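Local structure of inositol-1,4,5-trisphosphate 5-phosphatase 1 (Schizosaccharomyces pombe, 1I9Z) at residues F162-L167 with V203-F208; P258-F263 with W281-L286. The protein removes the 5-phosphate from soluble and lipid inositol phosphates, the present chain being its catalytic 5-phosphatase domain. All coordinates share one frame; numbering follows the deposited sequence.

Interaction 1: F162-L167 with V203-F208; sequences FITSHL and VWFGDF
Trp204 and Ser165 are joined by a side-chain hydrogen bond: the indole NE1 donates a hydrogen bond to Ser165 OG at 3.0 Å, with the hydroxyl somewhat out of the ring plane. Next to it Phe205 O is gripped twice, by the backbone N of Ser165 and by Thr164 OG1, the hydroxyl approaching from above the carbonyl plane at 3.2 Å. The backbones add Ile163 N to Val203 O, Phe205 N to Ile163 O, Asp207 N to Ser165 O and Leu167 N to Asp207 O, so the pairing runs past Gly206, where 203-208 turns a corner. Gly206 has a phi of 137°, and a CB there would collide with Ser165 O. At this active-site end the His166 ring and the Asp207 carboxylate lie side by side, planes 21° apart, with CE1 3.3 Å from OD2; OD2 is hydrogen-bonded by Asn33, and the His166 side chain lies about 6 Å from the bound calcium ion. The two segments form the parallel strands of a beta-alpha-beta unit, connected through helix 174-187, in the five-stranded sheet of the DNase I-like sandwich. On the helix side, Trp204 CG stands anti to the backbone N (chi1 -173°), which lays the indole beneath Ile163: CG2 sits 3.9 Å from the centroid of its five-membered ring in a CH-pi contact. Ile184 and Ala185 of the helix touch the same indole. On the other side, toward strand 113-120, Thr164 CB rides over one face of the Phe205 ring, 3.9 Å from its centroid. Farther back Phe162 CD2 rests on Val203 CB at 3.7 Å, while the Leu167 side chain lies alongside Phe208, its CD1 3.9 Å from Phe208 CB.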
loop_
_atom_site.group_PDB
_atom_site.type_symbol
_atom_site.label_atom_id
_atom_site.label_comp_id
_atom_site.label_asym_id
_atom_site.label_seq_id
_atom_site.Cartn_x
_atom_site.Cartn_y
_atom_site.Cartn_z
ATOM N N PHE A 162 -5.336 -2.538 -0.744
ATOM C CA PHE A 162 -4.323 -2.009 0.135
ATOM C C PHE A 162 -4.137 -2.867 1.386
ATOM O O PHE A 162 -5.130 -3.263 2.080
ATOM C CB PHE A 162 -4.678 -0.558 0.541
ATOM C CG PHE A 162 -4.682 0.343 -0.599
ATOM C CD1 PHE A 162 -5.860 0.559 -1.329
ATOM C CD2 PHE A 162 -3.463 0.953 -1.015
ATOM C CE1 PHE A 162 -5.859 1.389 -2.457
ATOM C CE2 PHE A 162 -3.449 1.773 -2.131
ATOM C CZ PHE A 162 -4.633 1.993 -2.846
ATOM N N ILE A 163 -2.866 -3.153 1.691
ATOM C CA ILE A 163 -2.547 -3.958 2.836
ATOM C C ILE A 163 -1.455 -3.339 3.668
ATOM O O ILE A 163 -0.413 -2.962 3.122
ATOM C CB ILE A 163 -2.016 -5.351 2.430
ATOM C CG1 ILE A 163 -2.942 -5.966 1.381
ATOM C CG2 ILE A 163 -1.863 -6.254 3.652
ATOM C CD1 ILE A 163 -2.228 -6.451 0.197
ATOM N N THR A 164 -1.706 -3.156 4.979
ATOM C CA THR A 164 -0.600 -2.742 5.842
ATOM C C THR A 164 -0.297 -3.914 6.803
ATOM O O THR A 164 -1.176 -4.711 7.130
ATOM C CB THR A 164 -0.888 -1.421 6.646
ATOM O OG1 THR A 164 0.340 -0.986 7.222
ATOM C CG2 THR A 164 -1.916 -1.694 7.802
ATOM N N SER A 165 0.957 -4.078 7.244
ATOM C CA SER A 165 1.339 -5.174 8.124
ATOM C C SER A 165 2.411 -4.795 9.106
ATOM O O SER A 165 3.096 -3.735 8.959
ATOM C CB SER A 165 1.978 -6.337 7.297
ATOM O OG SER A 165 1.003 -6.726 6.380
ATOM N N HIS A 166 2.564 -5.669 10.090
ATOM C CA HIS A 166 3.644 -5.553 11.072
ATOM C C HIS A 166 4.112 -6.965 11.154
ATOM O O HIS A 166 3.354 -7.844 11.644
ATOM C CB HIS A 166 3.078 -5.087 12.408
ATOM C CG HIS A 166 4.103 -4.607 13.388
ATOM N ND1 HIS A 166 5.471 -4.729 13.200
ATOM C CD2 HIS A 166 3.933 -4.068 14.621
ATOM C CE1 HIS A 166 6.103 -4.289 14.289
ATOM N NE2 HIS A 166 5.184 -3.881 15.151
ATOM N N LEU A 167 5.329 -7.240 10.634
ATOM C CA LEU A 167 5.831 -8.617 10.636
ATOM C C LEU A 167 6.794 -8.955 11.747
ATOM O O LEU A 167 7.207 -8.080 12.578
ATOM C CB LEU A 167 6.451 -8.945 9.244
ATOM C CG LEU A 167 5.645 -8.547 8.016
ATOM C CD1 LEU A 167 6.411 -9.014 6.724
ATOM C CD2 LEU A 167 4.145 -9.168 8.093
ATOM N N VAL A 203 -1.078 -2.485 -3.066
ATOM C CA VAL A 203 0.048 -1.783 -2.402
ATOM C C VAL A 203 0.086 -2.443 -1.058
ATOM O O VAL A 203 -0.952 -2.519 -0.359
ATOM C CB VAL A 203 -0.160 -0.247 -2.223
ATOM C CG1 VAL A 203 1.023 0.348 -1.429
ATOM C CG2 VAL A 203 -0.225 0.422 -3.593
ATOM N N TRP A 204 1.253 -3.023 -0.717
ATOM C CA TRP A 204 1.378 -3.749 0.561
ATOM C C TRP A 204 2.545 -3.063 1.263
ATOM O O TRP A 204 3.638 -2.960 0.701
ATOM C CB TRP A 204 1.688 -5.204 0.299
ATOM C CG TRP A 204 1.685 -6.121 1.454
ATOM C CD1 TRP A 204 1.867 -5.823 2.780
ATOM C CD2 TRP A 204 1.531 -7.543 1.381
ATOM N NE1 TRP A 204 1.820 -6.966 3.519
ATOM C CE2 TRP A 204 1.626 -8.033 2.678
ATOM C CE3 TRP A 204 1.339 -8.440 0.322
ATOM C CZ2 TRP A 204 1.528 -9.421 2.978
ATOM C CZ3 TRP A 204 1.234 -9.829 0.633
ATOM C CH2 TRP A 204 1.329 -10.288 1.933
ATOM N N PHE A 205 2.344 -2.637 2.506
ATOM C CA PHE A 205 3.350 -1.849 3.157
ATOM C C PHE A 205 3.281 -1.922 4.674
ATOM O O PHE A 205 2.331 -2.466 5.222
ATOM C CB PHE A 205 3.143 -0.350 2.737
ATOM C CG PHE A 205 1.827 0.286 3.300
ATOM C CD1 PHE A 205 1.859 1.030 4.484
ATOM C CD2 PHE A 205 0.607 0.122 2.653
ATOM C CE1 PHE A 205 0.689 1.609 5.003
ATOM C CE2 PHE A 205 -0.582 0.686 3.140
ATOM C CZ PHE A 205 -0.541 1.454 4.337
ATOM N N GLY A 206 4.280 -1.334 5.320
ATOM C CA GLY A 206 4.283 -1.263 6.786
ATOM C C GLY A 206 5.630 -1.575 7.377
ATOM O O GLY A 206 6.644 -1.363 6.737
ATOM N N ASP A 207 5.642 -2.072 8.612
ATOM C CA ASP A 207 6.884 -2.383 9.320
ATOM C C ASP A 207 7.079 -3.872 9.057
ATOM O O ASP A 207 6.639 -4.745 9.829
ATOM C CB ASP A 207 6.721 -2.130 10.825
ATOM C CG ASP A 207 8.013 -2.406 11.601
ATOM O OD1 ASP A 207 8.948 -3.019 11.000
ATOM O OD2 ASP A 207 8.077 -2.033 12.802
ATOM N N PHE A 208 7.762 -4.149 7.946
ATOM C CA PHE A 208 8.021 -5.549 7.587
ATOM C C PHE A 208 9.141 -6.118 8.448
ATOM O O PHE A 208 9.375 -7.323 8.464
ATOM C CB PHE A 208 8.349 -5.698 6.073
ATOM C CG PHE A 208 7.242 -5.303 5.146
ATOM C CD1 PHE A 208 5.903 -5.233 5.583
ATOM C CD2 PHE A 208 7.512 -5.095 3.770
ATOM C CE1 PHE A 208 4.877 -4.995 4.685
ATOM C CE2 PHE A 208 6.503 -4.853 2.878
ATOM C CZ PHE A 208 5.169 -4.807 3.324
#

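Interaction 2: P258-F263 with W281-L286; sequences PPTYKF and WTDRIL. With 2IP (D-myo-inositol-1,4-bisphosphate), chain C.
Pro259 lies over one face of the Trp281 indole, its CG 3.9 Å above the ring plane near the centre and its CA 3.8 Å from the centroid of the five-membered ring, a CH-pi contact. The indole NE1 passes beside the Pro258-Pro259 peptide and gives its hydrogen bond to Phe257 O, which fixes the rotation of the ring under Pro259. Thr260 crosses the carboxylate of Asp283: OG1 reaches the anti lone pair of OD2 over 2.7 Å. Thr282 OG1 donates to the same oxygen over 2.8 Å but comes from above the carboxylate plane, 59° out of it, and His306 ND1 is a further partner. Asp283 is thereby clamped between the loop and the start of its own strand. In this part of the DNase I-like fold, the loop at 258-263 passes the head of edge strand 283-288, and Thr260 and Tyr261 together face Ala280 in a classic beta bulge, so that these neighbours both start out toward 281-286, though the Tyr261 ring then leads away. Tyr261 has CB against Thr282 OG1 at 3.2 Å, and CG2 of that threonine packs obliquely on the ring. With CG anti to the backbone N (chi1 171°), the ring extends past Thr282 into the ligand pocket. There its OH hydrogen-bonds O5 of inositol 1,4-bisphosphate at a very short 2.5 Å; the equally cramped approach to the 4-phosphate leaves the finer geometry doubtful. Replacing Tyr261 by alanine would probably open a gap beside Thr282 CG2 and leave O5 without this phenolic partner. Lys262 CB covers one face of the phenol ring, and its NZ forms a weak bond to phosphate oxygen O42. Behind the contact, Arg284 NH2 binds Trp281 O nearly in the guanidinium plane, while Glu252 and Asp235 form salt bridges with the same arginine.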
loop_
_atom_site.group_PDB
_atom_site.type_symbol
_atom_site.label_atom_id
_atom_site.label_comp_id
_atom_site.label_asym_id
_atom_site.label_seq_id
_atom_site.Cartn_x
_atom_site.Cartn_y
_atom_site.Cartn_z
ATOM N N PRO A 258 17.628 7.493 4.728
ATOM C CA PRO A 258 18.329 6.673 5.708
ATOM C C PRO A 258 17.406 5.686 6.433
ATOM O O PRO A 258 16.173 5.876 6.406
ATOM C CB PRO A 258 18.896 7.699 6.692
ATOM C CG PRO A 258 18.674 9.106 6.041
ATOM C CD PRO A 258 17.533 8.925 5.138
ATOM N N PRO A 259 17.963 4.626 7.029
ATOM C CA PRO A 259 17.261 3.586 7.798
ATOM C C PRO A 259 16.342 4.341 8.779
ATOM O O PRO A 259 16.765 5.349 9.436
ATOM C CB PRO A 259 18.405 2.916 8.553
ATOM C CG PRO A 259 19.480 2.827 7.412
ATOM C CD PRO A 259 19.381 4.247 6.802
ATOM N N THR A 260 15.065 3.920 8.794
ATOM C CA THR A 260 14.059 4.592 9.568
ATOM C C THR A 260 13.932 4.083 10.985
ATOM O O THR A 260 13.083 4.563 11.729
ATOM C CB THR A 260 12.694 4.391 8.911
ATOM O OG1 THR A 260 12.478 2.949 8.684
ATOM C CG2 THR A 260 12.658 5.108 7.534
ATOM N N TYR A 261 14.772 3.112 11.325
ATOM C CA TYR A 261 14.749 2.470 12.571
ATOM C C TYR A 261 16.166 2.250 13.014
ATOM O O TYR A 261 17.096 1.990 12.232
ATOM C CB TYR A 261 14.065 1.082 12.480
ATOM C CG TYR A 261 14.171 0.219 13.710
ATOM C CD1 TYR A 261 13.254 0.367 14.762
ATOM C CD2 TYR A 261 15.130 -0.827 13.792
ATOM C CE1 TYR A 261 13.254 -0.522 15.874
ATOM C CE2 TYR A 261 15.145 -1.701 14.923
ATOM C CZ TYR A 261 14.205 -1.540 15.936
ATOM O OH TYR A 261 14.170 -2.391 17.041
ATOM N N LYS A 262 15.921 2.455 14.292
ATOM C CA LYS A 262 16.034 2.598 15.680
ATOM C C LYS A 262 16.568 3.886 16.202
ATOM O O LYS A 262 17.694 3.963 16.450
ATOM C CB LYS A 262 16.617 1.388 16.305
ATOM C CG LYS A 262 16.624 1.603 17.654
ATOM C CD LYS A 262 15.263 1.670 18.120
ATOM C CE LYS A 262 15.244 0.465 19.075
ATOM N NZ LYS A 262 14.570 0.928 20.362
ATOM N N PHE A 263 15.693 4.887 16.389
ATOM C CA PHE A 263 16.180 6.177 16.837
ATOM C C PHE A 263 15.812 6.382 18.306
ATOM O O PHE A 263 14.721 5.905 18.769
ATOM C CB PHE A 263 15.470 7.344 16.060
ATOM C CG PHE A 263 15.903 7.516 14.651
ATOM C CD1 PHE A 263 15.156 6.961 13.586
ATOM C CD2 PHE A 263 17.081 8.184 14.353
ATOM C CE1 PHE A 263 15.596 7.100 12.243
ATOM C CE2 PHE A 263 17.508 8.309 13.035
ATOM C CZ PHE A 263 16.782 7.786 11.987
ATOM N N TRP A 281 16.084 -0.528 7.448
ATOM C CA TRP A 281 14.955 -0.039 6.691
ATOM C C TRP A 281 13.784 -1.018 7.023
ATOM O O TRP A 281 13.366 -1.866 6.194
ATOM C CB TRP A 281 15.232 -0.055 5.171
ATOM C CG TRP A 281 16.125 1.091 4.786
ATOM C CD1 TRP A 281 15.807 2.448 4.741
ATOM C CD2 TRP A 281 17.453 0.969 4.284
ATOM N NE1 TRP A 281 16.885 3.166 4.203
ATOM C CE2 TRP A 281 17.889 2.278 3.911
ATOM C CE3 TRP A 281 18.322 -0.132 4.091
ATOM C CZ2 TRP A 281 19.162 2.511 3.341
ATOM C CZ3 TRP A 281 19.599 0.126 3.516
ATOM C CH2 TRP A 281 19.979 1.404 3.157
ATOM N N THR A 282 13.244 -0.877 8.247
ATOM C CA THR A 282 12.136 -1.759 8.676
ATOM C C THR A 282 10.821 -1.393 7.980
ATOM O O THR A 282 9.975 -2.249 7.774
ATOM C CB THR A 282 11.857 -1.627 10.204
ATOM O OG1 THR A 282 11.862 -0.246 10.604
ATOM C CG2 THR A 282 12.900 -2.330 10.984
ATOM N N ASP A 283 10.666 -0.108 7.621
ATOM C CA ASP A 283 9.382 0.432 7.053
ATOM C C ASP A 283 9.442 0.528 5.547
ATOM O O ASP A 283 10.303 1.209 5.028
ATOM C CB ASP A 283 9.160 1.811 7.694
ATOM C CG ASP A 283 9.224 1.678 9.214
ATOM O OD1 ASP A 283 8.229 1.165 9.786
ATOM O OD2 ASP A 283 10.300 1.955 9.844
ATOM N N ARG A 284 8.520 -0.148 4.874
ATOM C CA ARG A 284 8.615 -0.243 3.387
ATOM C C ARG A 284 7.278 -0.149 2.730
ATOM O O ARG A 284 6.227 -0.452 3.349
ATOM C CB ARG A 284 9.261 -1.609 3.046
ATOM C CG ARG A 284 10.537 -1.916 3.889
ATOM C CD ARG A 284 11.750 -1.118 3.418
ATOM N NE ARG A 284 12.471 -1.685 2.258
ATOM C CZ ARG A 284 13.499 -2.544 2.383
ATOM N NH1 ARG A 284 14.097 -2.997 1.286
ATOM N NH2 ARG A 284 13.940 -2.958 3.584
ATOM N N ILE A 285 7.281 0.290 1.478
ATOM C CA ILE A 285 6.031 0.330 0.689
ATOM C C ILE A 285 6.373 -0.338 -0.632
ATOM O O ILE A 285 7.313 0.089 -1.285
ATOM C CB ILE A 285 5.554 1.771 0.475
ATOM C CG1 ILE A 285 5.211 2.382 1.838
ATOM C CG2 ILE A 285 4.299 1.863 -0.415
ATOM C CD1 ILE A 285 5.113 4.003 1.720
ATOM N N LEU A 286 5.627 -1.387 -0.977
ATOM C CA LEU A 286 5.827 -2.175 -2.209
ATOM C C LEU A 286 4.525 -2.166 -3.027
ATOM O O LEU A 286 3.435 -2.077 -2.423
ATOM C CB LEU A 286 6.123 -3.646 -1.867
ATOM C CG LEU A 286 7.269 -3.825 -0.858
ATOM C CD1 LEU A 286 7.339 -5.350 -0.576
ATOM C CD2 LEU A 286 8.621 -3.264 -1.383
HETATM C C1 2IP C . 15.102 -8.177 18.857
HETATM C C2 2IP C . 13.881 -7.960 19.788
HETATM C C3 2IP C . 13.720 -6.458 20.200
HETATM C C4 2IP C . 13.663 -5.484 18.993
HETATM C C5 2IP C . 14.974 -5.667 18.196
HETATM C C6 2IP C . 15.156 -7.126 17.682
HETATM O O1 2IP C . 16.234 -8.985 19.036
HETATM O O2 2IP C . 12.677 -8.341 19.180
HETATM O O3 2IP C . 12.538 -6.275 20.921
HETATM O O4 2IP C . 13.545 -4.112 19.493
HETATM O O5 2IP C . 14.995 -4.793 17.068
HETATM O O6 2IP C . 16.414 -7.050 17.026
HETATM P P4 2IP C . 12.286 -3.196 19.266
HETATM O O41 2IP C . 11.998 -3.210 17.719
HETATM O O42 2IP C . 12.569 -1.837 19.724
HETATM O O43 2IP C . 11.212 -3.895 20.118
HETATM P P1 2IP C . 16.685 -10.281 18.422
HETATM O O11 2IP C . 17.024 -11.137 19.654
HETATM O O12 2IP C . 15.755 -11.052 17.517
HETATM O O13 2IP C . 18.021 -9.934 17.753
#

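In the fold
Both contacts are buried and reach the same sheet, in which strands 201-205 and 283-288 are neighbours: Trp204 N meets Leu286 O and Gly206 N meets Arg284 O, each at 2.9 Å in a probable hydrogen bond. Interaction 1 lies near the centre of the chain and is a regular parallel strand pair, carried by backbone bonds and packing on both sheet faces. Interaction 2, farther out, joins a loop to a strand start through side chains, and extends into the inositol phosphate pocket. The two contacts meet where Asp207 OD1 packs on Thr282 CB and His306 touches both Asp207 and Thr282.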